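Local coordinates for protein Hpy188I (Helicobacter pylori, PDB 3OQG) that probably cuts DNA at its recognition sequence as a metal-dependent restriction endonuclease of the GIY-YIG nuclease family, at residues A[44-49]-A[59-64]; A[66-71]-A[133-138]; A[73-78]-A[129-134]. All blocks are in the same frame, centred on the assembly; numbering follows the deposited sequence.

Contact 1 (A[44-49]-A[59-64])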
loop_
_atom_site.group_PDB
_atom_site.type_symbol
_atom_site.label_atom_id
_atom_site.label_comp_id
_atom_site.label_asym_id
_atom_site.label_seq_id
_atom_site.Cartn_x
_atom_site.Cartn_y
_atom_site.Cartn_z
ATOM N N LEU A 44 -7.474 -2.996 21.918
ATOM C CA LEU A 44 -7.782 -4.107 21.013
ATOM C C LEU A 44 -6.960 -5.350 21.315
ATOM O O LEU A 44 -7.497 -6.450 21.360
ATOM C CB LEU A 44 -7.570 -3.659 19.559
ATOM C CG LEU A 44 -7.807 -4.722 18.480
ATOM C CD1 LEU A 44 -9.231 -5.264 18.508
ATOM C CD2 LEU A 44 -7.427 -4.163 17.090
ATOM N N CYS A 45 -5.655 -5.177 21.513
ATOM C CA CYS A 45 -4.744 -6.290 21.746
ATOM C C CYS A 45 -3.414 -5.727 22.206
ATOM O O CYS A 45 -3.241 -4.505 22.289
ATOM C CB CYS A 45 -4.543 -7.116 20.466
ATOM S SG CYS A 45 -3.808 -6.263 19.061
ATOM N N GLU A 46 -2.491 -6.618 22.515
ATOM C CA GLU A 46 -1.118 -6.246 22.798
ATOM C C GLU A 46 -0.244 -7.033 21.857
ATOM O O GLU A 46 -0.595 -8.168 21.456
ATOM C CB GLU A 46 -0.727 -6.580 24.233
ATOM C CG GLU A 46 -1.272 -5.649 25.238
ATOM C CD GLU A 46 -1.045 -6.123 26.631
ATOM O OE1 GLU A 46 -1.364 -7.318 26.909
ATOM O OE2 GLU A 46 -0.557 -5.305 27.449
ATOM N N LEU A 47 0.892 -6.431 21.521
ATOM C CA LEU A 47 1.942 -7.089 20.744
ATOM C C LEU A 47 3.117 -7.417 21.669
ATOM O O LEU A 47 3.613 -6.547 22.399
ATOM C CB LEU A 47 2.436 -6.190 19.607
ATOM C CG LEU A 47 1.340 -5.561 18.725
ATOM C CD1 LEU A 47 1.928 -4.706 17.589
ATOM C CD2 LEU A 47 0.387 -6.653 18.205
ATOM N N VAL A 48 3.537 -8.671 21.624
ATOM C CA VAL A 48 4.616 -9.156 22.469
ATOM C C VAL A 48 5.852 -9.476 21.634
ATOM O O VAL A 48 5.807 -10.395 20.797
ATOM C CB VAL A 48 4.189 -10.430 23.204
ATOM C CG1 VAL A 48 5.295 -10.852 24.147
ATOM C CG2 VAL A 48 2.854 -10.226 23.936
ATOM N N PRO A 49 6.957 -8.721 21.829
ATOM C CA PRO A 49 8.163 -9.021 21.064
ATOM C C PRO A 49 8.715 -10.373 21.403
ATOM O O PRO A 49 8.773 -10.756 22.590
ATOM C CB PRO A 49 9.153 -7.933 21.517
ATOM C CG PRO A 49 8.303 -6.867 21.982
ATOM C CD PRO A 49 7.163 -7.519 22.661
ATOM N N ASN A 59 -1.462 -10.793 21.863
ATOM C CA ASN A 59 -2.354 -11.101 22.978
ATOM C C ASN A 59 -3.688 -10.462 22.631
ATOM O O ASN A 59 -3.810 -9.256 22.709
ATOM C CB ASN A 59 -1.851 -10.495 24.286
ATOM C CG ASN A 59 -2.886 -10.556 25.408
ATOM O OD1 ASN A 59 -3.582 -11.555 25.548
ATOM N ND2 ASN A 59 -2.947 -9.518 26.241
ATOM N N ALA A 60 -4.668 -11.273 22.231
ATOM C CA ALA A 60 -5.994 -10.767 21.877
ATOM C C ALA A 60 -6.714 -10.249 23.118
ATOM O O ALA A 60 -6.774 -10.941 24.131
ATOM C CB ALA A 60 -6.841 -11.874 21.212
ATOM N N ILE A 61 -7.295 -9.063 23.028
ATOM C CA ILE A 61 -7.998 -8.475 24.172
ATOM C C ILE A 61 -9.477 -8.288 23.861
ATOM O O ILE A 61 -10.325 -8.890 24.529
ATOM C CB ILE A 61 -7.312 -7.164 24.674
ATOM C CG1 ILE A 61 -5.927 -7.481 25.247
ATOM C CG2 ILE A 61 -8.160 -6.494 25.756
ATOM C CD1 ILE A 61 -5.112 -6.242 25.625
ATOM N N ASP A 62 -9.770 -7.491 22.836
ATOM C CA ASP A 62 -11.136 -7.215 22.376
ATOM C C ASP A 62 -11.501 -8.327 21.384
ATOM O O ASP A 62 -11.487 -8.129 20.166
ATOM C CB ASP A 62 -11.174 -5.826 21.747
ATOM C CG ASP A 62 -12.574 -5.344 21.439
ATOM O OD1 ASP A 62 -13.547 -6.096 21.681
ATOM O OD2 ASP A 62 -12.678 -4.213 20.927
ATOM N N GLU A 63 -11.809 -9.506 21.929
ATOM C CA GLU A 63 -11.950 -10.733 21.126
ATOM C C GLU A 63 -12.986 -10.614 20.001
ATOM O O GLU A 63 -12.766 -11.123 18.899
ATOM C CB GLU A 63 -12.247 -11.964 22.016
ATOM C CG GLU A 63 -10.993 -12.722 22.458
ATOM C CD GLU A 63 -11.266 -13.905 23.402
ATOM O OE1 GLU A 63 -12.311 -14.571 23.274
ATOM O OE2 GLU A 63 -10.416 -14.180 24.274
ATOM N N LYS A 64 -14.100 -9.946 20.274
ATOM C CA LYS A 64 -15.152 -9.782 19.283
ATOM C C LYS A 64 -14.716 -8.938 18.074
ATOM O O LYS A 64 -15.363 -9.014 17.027
ATOM C CB LYS A 64 -16.400 -9.181 19.921
ATOM C CG LYS A 64 -16.283 -7.694 20.235
ATOM C CD LYS A 64 -17.427 -7.161 21.070
ATOM C CE LYS A 64 -17.377 -5.642 21.119
ATOM N NZ LYS A 64 -16.010 -5.129 21.477
#
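The beta hairpin of strands 42-50 and 55-60 borders the five-stranded antiparallel sheet, and this contact is its open end, where the outer strand runs out into a turn. E46 and N59 make the hydrogen-bonded pair: E46 N donates to N59 O at 3.0 Å, and N59 N returns a bond of 2.8 Å to E46 O. Their side chains leave the same face and run alongside each other. With its CG anti to the backbone N (chi1 169°), N59 brings ND2 onto the anti lone pair of E46 OE1 at 2.8 Å, the carboxylate and amide planes turned 52° apart. I61 CD1 packs against E46 CG at 3.9 Å. Two residues back, at L44, the carbonyl O is gripped twice. I61 N reaches it in the carbonyl plane, on a lone pair, at 3.1 Å; D62 N comes from above that plane at 2.9 Å, along a nearly straight bond (173°). D62 centres an inverse gamma turn, and its OD1 meets K64 NZ in a 2.7 Å salt bridge. On the inner side L44 and C45 both face V131 in a classic beta bulge against strand 129-134, while their side chains rest on I91 of helix 91-98.

Contact 2 (A[66-71]-A[133-138])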
loop_
_atom_site.group_PDB
_atom_site.type_symbol
_atom_site.label_atom_id
_atom_site.label_comp_id
_atom_site.label_asym_id
_atom_site.label_seq_id
_atom_site.Cartn_x
_atom_site.Cartn_y
_atom_site.Cartn_z
HETATM N N MSE A 66 -11.338 -8.933 16.879
HETATM C CA MSE A 66 -10.084 -9.435 16.329
HETATM C C MSE A 66 -10.154 -9.807 14.843
HETATM O O MSE A 66 -9.121 -9.822 14.170
HETATM C CB MSE A 66 -9.572 -10.630 17.148
HETATM C CG MSE A 66 -9.179 -10.259 18.557
HETATM SE SE MSE A 66 -7.766 -8.915 18.690
HETATM C CE MSE A 66 -6.324 -9.822 17.665
ATOM N N LYS A 67 -11.344 -10.139 14.346
ATOM C CA LYS A 67 -11.526 -10.439 12.915
ATOM C C LYS A 67 -12.220 -9.278 12.150
ATOM O O LYS A 67 -12.496 -9.392 10.963
ATOM C CB LYS A 67 -12.236 -11.803 12.721
ATOM C CG LYS A 67 -11.366 -13.014 13.171
ATOM C CD LYS A 67 -12.024 -14.415 12.936
ATOM C CE LYS A 67 -10.987 -15.555 13.112
ATOM N NZ LYS A 67 -11.495 -16.944 12.773
ATOM N N ASN A 68 -12.481 -8.170 12.849
ATOM C CA ASN A 68 -13.060 -6.967 12.241
ATOM C C ASN A 68 -12.066 -6.274 11.316
ATOM O O ASN A 68 -10.901 -6.116 11.666
ATOM C CB ASN A 68 -13.505 -5.967 13.313
ATOM C CG ASN A 68 -14.979 -6.078 13.659
ATOM O OD1 ASN A 68 -15.621 -7.098 13.414
ATOM N ND2 ASN A 68 -15.521 -5.013 14.237
ATOM N N GLU A 69 -12.548 -5.846 10.150
ATOM C CA GLU A 69 -11.701 -5.246 9.101
ATOM C C GLU A 69 -11.921 -3.744 8.998
ATOM O O GLU A 69 -13.059 -3.294 9.050
ATOM C CB GLU A 69 -12.078 -5.868 7.757
ATOM C CG GLU A 69 -11.908 -7.354 7.699
ATOM C CD GLU A 69 -12.196 -7.918 6.332
ATOM O OE1 GLU A 69 -13.313 -7.693 5.814
ATOM O OE2 GLU A 69 -11.300 -8.586 5.780
ATOM N N GLY A 70 -10.856 -2.966 8.798
ATOM C CA GLY A 70 -10.981 -1.530 8.610
ATOM C C GLY A 70 -10.901 -0.794 9.929
ATOM O O GLY A 70 -11.920 -0.571 10.602
ATOM N N LEU A 71 -9.684 -0.439 10.321
ATOM C CA LEU A 71 -9.449 0.217 11.604
ATOM C C LEU A 71 -8.334 1.256 11.500
ATOM O O LEU A 71 -7.453 1.174 10.636
ATOM C CB LEU A 71 -9.076 -0.798 12.693
ATOM C CG LEU A 71 -7.733 -1.543 12.598
ATOM C CD1 LEU A 71 -7.281 -2.069 14.000
ATOM C CD2 LEU A 71 -7.866 -2.678 11.598
ATOM N N ALA A 133 -7.689 0.797 19.155
ATOM C CA ALA A 133 -8.280 0.795 17.813
ATOM C C ALA A 133 -9.596 1.524 17.743
ATOM O O ALA A 133 -10.360 1.564 18.718
ATOM C CB ALA A 133 -8.488 -0.620 17.334
ATOM N N PHE A 134 -9.874 2.014 16.540
ATOM C CA PHE A 134 -11.138 2.648 16.177
ATOM C C PHE A 134 -11.570 2.034 14.867
ATOM O O PHE A 134 -10.765 2.001 13.923
ATOM C CB PHE A 134 -10.904 4.136 15.988
ATOM C CG PHE A 134 -12.019 4.836 15.256
ATOM C CD1 PHE A 134 -13.295 4.870 15.783
ATOM C CD2 PHE A 134 -11.781 5.463 14.032
ATOM C CE1 PHE A 134 -14.334 5.510 15.108
ATOM C CE2 PHE A 134 -12.816 6.108 13.361
ATOM C CZ PHE A 134 -14.090 6.128 13.902
ATOM N N PHE A 135 -12.809 1.523 14.810
ATOM C CA PHE A 135 -13.341 0.892 13.606
ATOM C C PHE A 135 -14.406 1.833 13.014
ATOM O O PHE A 135 -15.516 1.911 13.549
ATOM C CB PHE A 135 -13.951 -0.479 13.919
ATOM C CG PHE A 135 -12.960 -1.499 14.391
ATOM C CD1 PHE A 135 -12.361 -2.367 13.489
ATOM C CD2 PHE A 135 -12.621 -1.593 15.731
ATOM C CE1 PHE A 135 -11.439 -3.300 13.913
ATOM C CE2 PHE A 135 -11.692 -2.530 16.162
ATOM C CZ PHE A 135 -11.101 -3.380 15.244
ATOM N N PRO A 136 -14.051 2.606 11.967
ATOM C CA PRO A 136 -15.047 3.499 11.365
ATOM C C PRO A 136 -16.233 2.773 10.774
ATOM O O PRO A 136 -16.133 1.612 10.383
ATOM C CB PRO A 136 -14.273 4.211 10.256
ATOM C CG PRO A 136 -13.045 3.461 10.057
ATOM C CD PRO A 136 -12.732 2.753 11.321
ATOM N N GLU A 137 -17.373 3.452 10.729
ATOM C CA GLU A 137 -18.533 2.910 10.041
ATOM C C GLU A 137 -18.208 2.804 8.562
ATOM O O GLU A 137 -17.531 3.675 8.003
ATOM C CB GLU A 137 -19.762 3.799 10.233
ATOM C CG GLU A 137 -20.244 3.898 11.671
ATOM C CD GLU A 137 -21.510 4.718 11.792
ATOM O OE1 GLU A 137 -22.239 4.827 10.782
ATOM O OE2 GLU A 137 -21.769 5.252 12.890
ATOM N N GLN A 138 -18.679 1.731 7.937
ATOM C CA GLN A 138 -18.409 1.487 6.534
ATOM C C GLN A 138 -19.625 1.880 5.701
ATOM O O GLN A 138 -20.733 1.455 5.990
ATOM C CB GLN A 138 -18.087 0.020 6.317
ATOM C CG GLN A 138 -16.893 -0.469 7.139
ATOM C CD GLN A 138 -16.664 -1.950 6.992
ATOM O OE1 GLN A 138 -17.513 -2.670 6.452
ATOM N NE2 GLN A 138 -15.537 -2.429 7.500
HETATM O O HOH W 1 -15.675 -5.292 6.581
HETATM O O HOH W 2 -14.356 -0.305 9.505
#
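N68 opens the touching part of this loop, which runs into strand 71-77 and the GLVY sequence that probably corresponds to the GIY half of the GIY-YIG motif. N68 CB comes within 3.4 Å of F135 CE1, and ND2 sits over one face of that ring toward its rim, the amide plane steeply inclined to it (79°). E69 follows, its OE1 weakly linked through a water to Q138 NE2, which donates to that water at 3.0 Å. G70 has a positive phi (90°) and forms a G1 beta bulge: it and L71 both face S87 of strand 80-87. A second water, 2.7 Å from G70 O and 2.8 Å from P136 O, accepts from Q138 NE2. Next door, F134 packs on F144 of the second subunit, placing the contact beside the dimer interface. L71 begins the strand, with its CA close to F134 O at 3.2 Å. Its CB makes a CH-pi contact with the F135 face opposite N68, 4.0 Å from the ring centroid. L71 CG sits in the crowded position between backbone N and carbonyl carbon (chi1 68°), and CD1 comes to 3.8 Å from A133 CB.

Contact 3 (A[73-78]-A[129-134])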
loop_
_atom_site.group_PDB
_atom_site.type_symbol
_atom_site.label_atom_id
_atom_site.label_comp_id
_atom_site.label_asym_id
_atom_site.label_seq_id
_atom_site.Cartn_x
_atom_site.Cartn_y
_atom_site.Cartn_z
ATOM N N TYR A 73 -5.396 2.326 14.154
ATOM C CA TYR A 73 -4.765 1.841 15.380
ATOM C C TYR A 73 -3.685 2.770 15.894
ATOM O O TYR A 73 -3.104 3.568 15.135
ATOM C CB TYR A 73 -4.206 0.430 15.193
ATOM C CG TYR A 73 -3.156 0.318 14.119
ATOM C CD1 TYR A 73 -3.493 -0.074 12.841
ATOM C CD2 TYR A 73 -1.813 0.584 14.400
ATOM C CE1 TYR A 73 -2.512 -0.186 11.833
ATOM C CE2 TYR A 73 -0.835 0.447 13.446
ATOM C CZ TYR A 73 -1.179 0.082 12.164
ATOM O OH TYR A 73 -0.216 -0.021 11.202
ATOM N N VAL A 74 -3.440 2.679 17.202
ATOM C CA VAL A 74 -2.391 3.425 17.878
ATOM C C VAL A 74 -1.578 2.422 18.670
ATOM O O VAL A 74 -2.145 1.654 19.441
ATOM C CB VAL A 74 -2.965 4.508 18.839
ATOM C CG1 VAL A 74 -1.821 5.404 19.420
ATOM C CG2 VAL A 74 -4.034 5.365 18.104
ATOM N N PHE A 75 -0.268 2.404 18.427
ATOM C CA PHE A 75 0.696 1.597 19.170
ATOM C C PHE A 75 1.229 2.445 20.310
ATOM O O PHE A 75 1.794 3.531 20.089
ATOM C CB PHE A 75 1.870 1.194 18.271
ATOM C CG PHE A 75 1.572 0.077 17.288
ATOM C CD1 PHE A 75 0.316 -0.525 17.188
ATOM C CD2 PHE A 75 2.572 -0.352 16.425
ATOM C CE1 PHE A 75 0.075 -1.578 16.296
ATOM C CE2 PHE A 75 2.332 -1.395 15.521
ATOM C CZ PHE A 75 1.083 -1.993 15.450
ATOM N N VAL A 76 1.071 1.938 21.525
ATOM C CA VAL A 76 1.478 2.671 22.724
ATOM C C VAL A 76 2.469 1.813 23.491
ATOM O O VAL A 76 2.223 0.618 23.741
ATOM C CB VAL A 76 0.251 3.020 23.591
ATOM C CG1 VAL A 76 0.657 3.760 24.894
ATOM C CG2 VAL A 76 -0.719 3.843 22.776
ATOM N N ILE A 77 3.579 2.418 23.888
ATOM C CA ILE A 77 4.642 1.713 24.606
ATOM C C ILE A 77 4.964 2.503 25.864
ATOM O O ILE A 77 5.376 3.664 25.784
ATOM C CB ILE A 77 5.920 1.560 23.759
ATOM C CG1 ILE A 77 5.612 0.896 22.419
ATOM C CG2 ILE A 77 7.008 0.810 24.581
ATOM C CD1 ILE A 77 6.814 0.821 21.458
ATOM N N GLN A 78 4.774 1.876 27.021
ATOM C CA GLN A 78 4.925 2.558 28.313
ATOM C C GLN A 78 4.265 3.935 28.297
ATOM O O GLN A 78 4.879 4.949 28.654
ATOM C CB GLN A 78 6.401 2.649 28.705
ATOM C CG GLN A 78 6.990 1.312 29.095
ATOM C CD GLN A 78 8.375 1.431 29.687
ATOM O OE1 GLN A 78 8.782 2.497 30.145
ATOM N NE2 GLN A 78 9.100 0.322 29.705
ATOM N N VAL A 129 3.549 -3.942 23.587
ATOM C CA VAL A 129 2.918 -2.795 22.968
ATOM C C VAL A 129 1.417 -2.904 23.113
ATOM O O VAL A 129 0.831 -3.919 22.742
ATOM C CB VAL A 129 3.249 -2.742 21.454
ATOM C CG1 VAL A 129 2.639 -1.545 20.808
ATOM C CG2 VAL A 129 4.744 -2.808 21.233
ATOM N N GLN A 130 0.778 -1.871 23.647
ATOM C CA GLN A 130 -0.664 -1.820 23.666
ATOM C C GLN A 130 -1.161 -1.270 22.333
ATOM O O GLN A 130 -0.639 -0.237 21.832
ATOM C CB GLN A 130 -1.183 -0.995 24.844
ATOM C CG GLN A 130 -0.976 -1.653 26.207
ATOM C CD GLN A 130 0.478 -1.704 26.653
ATOM O OE1 GLN A 130 1.159 -0.686 26.651
ATOM N NE2 GLN A 130 0.966 -2.892 27.005
ATOM N N VAL A 131 -2.198 -1.910 21.791
ATOM C CA VAL A 131 -2.809 -1.496 20.544
ATOM C C VAL A 131 -4.245 -1.049 20.815
ATOM O O VAL A 131 -5.071 -1.849 21.206
ATOM C CB VAL A 131 -2.832 -2.589 19.477
ATOM C CG1 VAL A 131 -3.358 -2.024 18.138
ATOM C CG2 VAL A 131 -1.426 -3.196 19.301
ATOM N N TYR A 132 -4.490 0.236 20.629
ATOM C CA TYR A 132 -5.838 0.813 20.713
ATOM C C TYR A 132 -6.385 1.002 19.315
ATOM O O TYR A 132 -5.630 1.316 18.380
ATOM C CB TYR A 132 -5.809 2.148 21.470
ATOM C CG TYR A 132 -5.369 2.074 22.910
ATOM C CD1 TYR A 132 -6.302 2.000 23.952
ATOM C CD2 TYR A 132 -4.030 2.126 23.257
ATOM C CE1 TYR A 132 -5.900 1.952 25.292
ATOM C CE2 TYR A 132 -3.631 2.034 24.588
ATOM C CZ TYR A 132 -4.573 1.972 25.603
ATOM O OH TYR A 132 -4.165 1.941 26.921
ATOM N N ALA A 133 -7.689 0.797 19.155
ATOM C CA ALA A 133 -8.280 0.795 17.813
ATOM C C ALA A 133 -9.596 1.524 17.743
ATOM O O ALA A 133 -10.360 1.564 18.718
ATOM C CB ALA A 133 -8.488 -0.620 17.334
ATOM N N PHE A 134 -9.874 2.014 16.540
ATOM C CA PHE A 134 -11.138 2.648 16.177
ATOM C C PHE A 134 -11.570 2.034 14.867
ATOM O O PHE A 134 -10.765 2.001 13.923
ATOM C CB PHE A 134 -10.904 4.136 15.988
ATOM C CG PHE A 134 -12.019 4.836 15.256
ATOM C CD1 PHE A 134 -13.295 4.870 15.783
ATOM C CD2 PHE A 134 -11.781 5.463 14.032
ATOM C CE1 PHE A 134 -14.334 5.510 15.108
ATOM C CE2 PHE A 134 -12.816 6.108 13.361
ATOM C CZ PHE A 134 -14.090 6.128 13.902
HETATM O O HOH W 3 3.926 -0.835 27.016
#
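Backbone bonds set the frame. Strands 73-77 and 129-134 run antiparallel, their directions 161° apart, and V74 with Y132 and V76 with Q130 form the hydrogen-bonded pairs. V74 N reaches Y132 O at 2.8 Å and Q130 N reaches V76 O at 2.9 Å; all four bonds of the two pairs lie in the carbonyl planes. CA-H...O contacts fill in between them, the shortest from Y73 CA to Y132 O at 3.2 Å.

Apolar packing differs on the two faces. On the face of Y73, F75 and V131, the F75 ring lies alongside V131, with CE1 3.7 Å from V131 CG2 and V131 CG1 in plane at the ring edge. Y73 CE2 stands 3.6 Å above the plane of the F75 ring, offset toward its rim. On the other face V76 CG2 meets Y132 CD2 obliquely at 3.8 Å, and V74 O lies at the edge of the tyrosine ring, which also stacks with Y32.

Strand 71-77 pairs on its far side with strand 80-87, and the two carry what are probably the GIY and YIG halves of the family motif. Y73, the likely tyrosine of the first half, has its CG in the crowded position between backbone N and carbonyl carbon (chi1 60°), and its ring leads away from strand 129-134. It packs on a DNA phosphate, and its side chain lies about 5 Å from that of H86, a calcium ligand of this enzyme, though no calcium is bound to this chain here.

Two polar ends have partners beyond the pair: Y73 OH is hydrogen-bonded to Y98 OH, and Q130, bent at chi2 (70°), bonds through NE2 to E46 OE2. A water bridges the pair itself, donating to Q130 OE1 at 2.8 Å and accepting from Q78 N.

All three contacts reach the same antiparallel sheet. Contact 3 is the buried one, joining two inner strands with regular backbone pairs and apolar side chains, and Y73 at one end reaches a DNA phosphate. Contact 1, partly buried, fastens the edge strand with fewer pairs, a doubly gripped carbonyl and charged or amide side chains. Contact 2, also partly buried, lies where the order fades: a loop meets the end of strand 129-134 through a ring, a bulge and waters. It shares A133 and F134 with contact 3. L44 and L47 of contact 1 bond through their N atoms to V131 O and V129 O of contact 3, while L44 CD2 touches A133 CB and L71 CD1 of contact 2.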